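Local coordinates for protein glycogen accumulation regulator GarA (Mycobacterium tuberculosis, PDB 6I2P) that probably binds phosphothreonine-containing partner proteins through its FHA domain and regulates glycogen accumulation, at residues G119-N123 against R124-D128; V93-S96 against R97-E101. All coordinates share one frame; numbering follows the deposited sequence.

Contact 1: residues G119-N123 against R124-D128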
loop_
_atom_site.group_PDB
_atom_site.type_symbol
_atom_site.label_atom_id
_atom_site.label_comp_id
_atom_site.label_asym_id
_atom_site.label_seq_id
_atom_site.Cartn_x
_atom_site.Cartn_y
_atom_site.Cartn_z
ATOM N N GLY C 119 6.610 -12.276 -4.012
ATOM C CA GLY C 119 7.428 -12.910 -5.041
ATOM C C GLY C 119 8.802 -12.325 -5.296
ATOM O O GLY C 119 9.197 -11.319 -4.704
ATOM N N THR C 120 9.546 -12.991 -6.186
ATOM C CA THR C 120 10.890 -12.613 -6.617
ATOM C C THR C 120 10.854 -12.341 -8.122
ATOM O O THR C 120 10.255 -13.104 -8.882
ATOM C CB THR C 120 11.924 -13.681 -6.204
ATOM O OG1 THR C 120 11.779 -13.950 -4.810
ATOM C CG2 THR C 120 13.363 -13.244 -6.479
ATOM N N TYR C 121 11.486 -11.243 -8.541
ATOM C CA TYR C 121 11.529 -10.833 -9.940
ATOM C C TYR C 121 12.961 -10.752 -10.435
ATOM O O TYR C 121 13.842 -10.273 -9.720
ATOM C CB TYR C 121 10.823 -9.476 -10.139
ATOM C CG TYR C 121 9.401 -9.427 -9.618
ATOM C CD1 TYR C 121 9.135 -9.144 -8.281
ATOM C CD2 TYR C 121 8.319 -9.603 -10.474
ATOM C CE1 TYR C 121 7.829 -9.098 -7.795
ATOM C CE2 TYR C 121 7.006 -9.534 -10.005
ATOM C CZ TYR C 121 6.767 -9.288 -8.661
ATOM O OH TYR C 121 5.482 -9.219 -8.184
ATOM N N VAL C 122 13.193 -11.242 -11.653
ATOM C CA VAL C 122 14.488 -11.173 -12.327
ATOM C C VAL C 122 14.225 -10.434 -13.621
ATOM O O VAL C 122 13.414 -10.890 -14.430
ATOM C CB VAL C 122 15.173 -12.552 -12.532
ATOM C CG1 VAL C 122 16.404 -12.433 -13.435
ATOM C CG2 VAL C 122 15.558 -13.159 -11.189
ATOM N N ASN C 123 14.856 -9.255 -13.772
ATOM C CA ASN C 123 14.708 -8.359 -14.926
ATOM C C ASN C 123 13.224 -7.995 -15.174
ATOM O O ASN C 123 12.742 -8.039 -16.312
ATOM C CB ASN C 123 15.421 -8.924 -16.175
ATOM C CG ASN C 123 16.905 -9.166 -15.982
ATOM O OD1 ASN C 123 17.580 -8.514 -15.176
ATOM N ND2 ASN C 123 17.450 -10.117 -16.722
ATOM N N ARG C 124 12.501 -7.657 -14.060
ATOM C CA ARG C 124 11.080 -7.258 -14.005
ATOM C C ARG C 124 10.084 -8.412 -14.164
ATOM O O ARG C 124 8.875 -8.188 -14.064
ATOM C CB ARG C 124 10.751 -6.180 -15.052
ATOM C CG ARG C 124 11.450 -4.848 -14.880
ATOM C CD ARG C 124 10.962 -3.878 -15.949
ATOM N NE ARG C 124 9.508 -3.672 -15.909
ATOM C CZ ARG C 124 8.888 -2.873 -15.046
ATOM N NH1 ARG C 124 7.570 -2.745 -15.080
ATOM N NH2 ARG C 124 9.583 -2.187 -14.151
ATOM N N GLU C 125 10.576 -9.632 -14.425
ATOM C CA GLU C 125 9.728 -10.792 -14.676
ATOM C C GLU C 125 9.585 -11.690 -13.444
ATOM O O GLU C 125 10.606 -12.086 -12.872
ATOM C CB GLU C 125 10.232 -11.585 -15.894
ATOM C CG GLU C 125 10.137 -10.825 -17.209
ATOM C CD GLU C 125 8.801 -10.921 -17.920
ATOM O OE1 GLU C 125 8.753 -11.559 -18.997
ATOM O OE2 GLU C 125 7.806 -10.357 -17.411
ATOM N N PRO C 126 8.336 -12.029 -13.025
ATOM C CA PRO C 126 8.165 -12.895 -11.841
ATOM C C PRO C 126 8.700 -14.306 -12.065
ATOM O O PRO C 126 8.443 -14.905 -13.114
ATOM C CB PRO C 126 6.652 -12.873 -11.591
ATOM C CG PRO C 126 6.050 -12.523 -12.911
ATOM C CD PRO C 126 7.032 -11.627 -13.597
ATOM N N VAL C 127 9.503 -14.806 -11.109
ATOM C CA VAL C 127 10.140 -16.124 -11.222
ATOM C C VAL C 127 10.032 -16.956 -9.950
ATOM O O VAL C 127 9.951 -16.414 -8.842
ATOM C CB VAL C 127 11.630 -16.054 -11.696
ATOM C CG1 VAL C 127 11.768 -15.481 -13.105
ATOM C CG2 VAL C 127 12.519 -15.304 -10.701
ATOM N N ASP C 128 10.089 -18.283 -10.119
ATOM C CA ASP C 128 10.159 -19.238 -9.022
ATOM C C ASP C 128 11.665 -19.487 -8.828
ATOM O O ASP C 128 12.174 -19.388 -7.712
ATOM C CB ASP C 128 9.426 -20.539 -9.381
ATOM C CG ASP C 128 7.923 -20.414 -9.532
ATOM O OD1 ASP C 128 7.283 -19.817 -8.638
ATOM O OD2 ASP C 128 7.381 -20.939 -10.526
HETATM O O HOH W 1 8.063 -14.905 -7.629
HETATM O O HOH W 2 13.935 -7.372 -11.471
#
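The phenol ring of Tyr121 meets Pro126 obliquely. CD2 comes 3.5 Å from Pro126 N, and farther along the same side of the ring CE2 touches Pro126 CB at 3.7 Å. The first torsion sets this up: with CG anti to the carbonyl carbon (chi1 -54°), the ring reaches across the hairpin to the non-hydrogen-bonded partner. Here the strands come close, and Tyr121 CA makes a CH...O contact with Glu125 O at 3.3 Å. Val122 and Glu125 close the hairpin through two backbone bonds, Val122 N to Glu125 O (3.0 Å) and Glu125 N to Val122 O (3.1 Å); in the second the donor stands 62° out of the carbonyl plane. Between them Asn123 and Arg124, both with positive phi, form a type I' turn, the tight two-residue link of a beta hairpin. Farther out, Val127 N bonds to Thr120 O at 2.9 Å, and a water bridges Thr120 N and Val127 O. On the face away from Tyr121, Val122 CG2 packs on Val127 CG2 (3.8 Å). Asn123 OD1 and ND2 hydrogen-bond to Glu137 N and Asp136 OD1, and Arg124 NH1 to Asp35 O. Strand 120-122 pairs with strand 137-140, leaving strand 125-127 outermost within this chain, while Val122 and Thr120 pack on Val111 of strand 108-113.

Contact 2: residues V93-S96 against R97-E101. With SO4 (sulfate ion), chain L.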
loop_
_atom_site.group_PDB
_atom_site.type_symbol
_atom_site.label_atom_id
_atom_site.label_comp_id
_atom_site.label_asym_id
_atom_site.label_seq_id
_atom_site.Cartn_x
_atom_site.Cartn_y
_atom_site.Cartn_z
ATOM N N VAL C 93 9.010 -3.950 4.812
ATOM C CA VAL C 93 7.677 -4.506 5.141
ATOM C C VAL C 93 7.146 -5.514 4.095
ATOM O O VAL C 93 6.416 -6.436 4.464
ATOM C CB VAL C 93 6.594 -3.429 5.466
ATOM C CG1 VAL C 93 6.923 -2.680 6.750
ATOM C CG2 VAL C 93 6.361 -2.454 4.306
ATOM N N THR C 94 7.514 -5.335 2.816
ATOM C CA THR C 94 7.079 -6.183 1.705
ATOM C C THR C 94 7.974 -7.432 1.513
ATOM O O THR C 94 7.585 -8.340 0.782
ATOM C CB THR C 94 6.931 -5.350 0.416
ATOM O OG1 THR C 94 8.198 -4.816 0.039
ATOM C CG2 THR C 94 5.903 -4.221 0.556
ATOM N N VAL C 95 9.144 -7.492 2.175
ATOM C CA VAL C 95 10.052 -8.644 2.099
ATOM C C VAL C 95 9.601 -9.665 3.153
ATOM O O VAL C 95 9.380 -9.300 4.307
ATOM C CB VAL C 95 11.568 -8.261 2.272
ATOM C CG1 VAL C 95 12.470 -9.498 2.263
ATOM C CG2 VAL C 95 12.030 -7.266 1.209
ATOM N N SER C 96 9.474 -10.940 2.754
ATOM C CA SER C 96 9.116 -12.024 3.664
ATOM C C SER C 96 10.329 -12.374 4.512
ATOM O O SER C 96 11.457 -12.194 4.051
ATOM C CB SER C 96 8.673 -13.256 2.877
ATOM O OG SER C 96 7.460 -13.016 2.188
ATOM N N ARG C 97 10.105 -12.883 5.745
ATOM C CA ARG C 97 11.173 -13.319 6.660
ATOM C C ARG C 97 12.049 -14.358 5.950
ATOM O O ARG C 97 13.274 -14.243 5.947
ATOM C CB ARG C 97 10.580 -13.853 7.972
ATOM C CG ARG C 97 10.084 -12.721 8.857
ATOM C CD ARG C 97 9.018 -13.164 9.829
ATOM N NE ARG C 97 7.688 -13.182 9.220
ATOM C CZ ARG C 97 6.558 -13.341 9.901
ATOM N NH1 ARG C 97 6.583 -13.470 11.222
ATOM N NH2 ARG C 97 5.393 -13.350 9.270
ATOM N N ARG C 98 11.398 -15.308 5.263
ATOM C CA ARG C 98 12.014 -16.314 4.402
ATOM C C ARG C 98 11.512 -15.930 3.007
ATOM O O ARG C 98 10.362 -16.201 2.680
ATOM C CB ARG C 98 11.568 -17.749 4.792
ATOM C CG ARG C 98 11.813 -18.140 6.258
ATOM C CD ARG C 98 13.274 -18.404 6.569
ATOM N NE ARG C 98 13.473 -18.709 7.986
ATOM C CZ ARG C 98 14.506 -18.283 8.702
ATOM N NH1 ARG C 98 15.442 -17.527 8.144
ATOM N NH2 ARG C 98 14.610 -18.604 9.984
ATOM N N HIS C 99 12.317 -15.191 2.237
ATOM C CA HIS C 99 11.879 -14.713 0.921
ATOM C C HIS C 99 12.496 -15.516 -0.204
ATOM O O HIS C 99 11.771 -16.136 -0.986
ATOM C CB HIS C 99 12.179 -13.201 0.744
ATOM C CG HIS C 99 11.470 -12.564 -0.418
ATOM N ND1 HIS C 99 10.499 -11.596 -0.223
ATOM C CD2 HIS C 99 11.605 -12.781 -1.749
ATOM C CE1 HIS C 99 10.091 -11.243 -1.432
ATOM N NE2 HIS C 99 10.724 -11.935 -2.382
ATOM N N ALA C 100 13.839 -15.506 -0.279
ATOM C CA ALA C 100 14.581 -16.155 -1.346
ATOM C C ALA C 100 15.920 -16.741 -0.890
ATOM O O ALA C 100 16.342 -16.564 0.255
ATOM C CB ALA C 100 14.808 -15.152 -2.484
ATOM N N GLU C 101 16.570 -17.455 -1.802
ATOM C CA GLU C 101 17.886 -18.051 -1.621
ATOM C C GLU C 101 18.671 -17.927 -2.914
ATOM O O GLU C 101 18.113 -18.062 -4.002
ATOM C CB GLU C 101 17.796 -19.527 -1.200
ATOM C CG GLU C 101 17.470 -19.714 0.272
ATOM C CD GLU C 101 17.249 -21.137 0.741
ATOM O OE1 GLU C 101 17.145 -21.330 1.974
ATOM O OE2 GLU C 101 17.188 -22.054 -0.114
HETATM S S SO4 L . 9.691 0.298 4.583
HETATM O O1 SO4 L . 9.262 1.327 3.630
HETATM O O2 SO4 L . 8.977 0.479 5.848
HETATM O O3 SO4 L . 9.401 -1.030 4.040
HETATM O O4 SO4 L . 11.137 0.400 4.815
#
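Val95 and Ser96 run extended, Arg97 takes a helical conformation, and Arg98 and His99 lead the chain into strand 100-105, making a compact loop that brings the His99 side chain against the backbone just before it. The bond that closes this loop runs from Ser96 N to His99 ND1, 3.2 Å long and nearly straight (166° at the hydrogen). The amide lies at the imidazole edge, 7° out of the ring plane, with ND1 as acceptor. Because CG is anti to the backbone N of His99 (chi1 -166°), the ring turns back toward the loop and offers it the ND1 edge; Val95 CG1 reaches ND1 at 3.8 Å, the two side chains crossing at about a right angle. His99 CB also sits 3.5 Å from Ser96 O. The other ring nitrogen, NE2, is bonded to Gly119 O, so both nitrogens of this buried ring are used and its rotation is fixed; the pattern suggests a neutral histidine protonated at NE2. Residues 96-99 match the Ser-x-x-His signature of FHA domains, in which the serine contacts the phosphopeptide and the histidine braces the recognition loops. Consistent with that, Ser96 OG and Arg97 NH2 bond to a modified side chain on the chain of another protein, and Ser96 OG also accepts from Leu117 N. At the start of the loop, Val93 N donates to O3 of a sulfate at 3.0 Å, while Val93 CG2 lies 3.4 Å from the same O3; the ion, probably from the crystallisation liquor, is held further by Lys142 and by the chain of another protein. Strand 100-105 begins with a classic beta bulge, His99 and Ala100 both facing Ala80.

Contact 2 precedes contact 1 along the chain, and their centres lie 13 Å apart within the FHA domain. They belong to different sheets: 93-101 leads into strand 100-105 of the mixed sheet, whereas 119-128 is the hairpin at one margin of the antiparallel sheet. The two meet at His99, whose NE2 lies 2.8 Å from Gly119 O and whose CD2 packs 3.3 Å from Thr120 OG1. Ala100 CB lies 4.0 Å from the same hydroxyl oxygen. His99 thus joins the loop that touches the chain of another protein to the start of the hairpin, consistent with a binding surface built from loops along one end of the FHA beta sandwich.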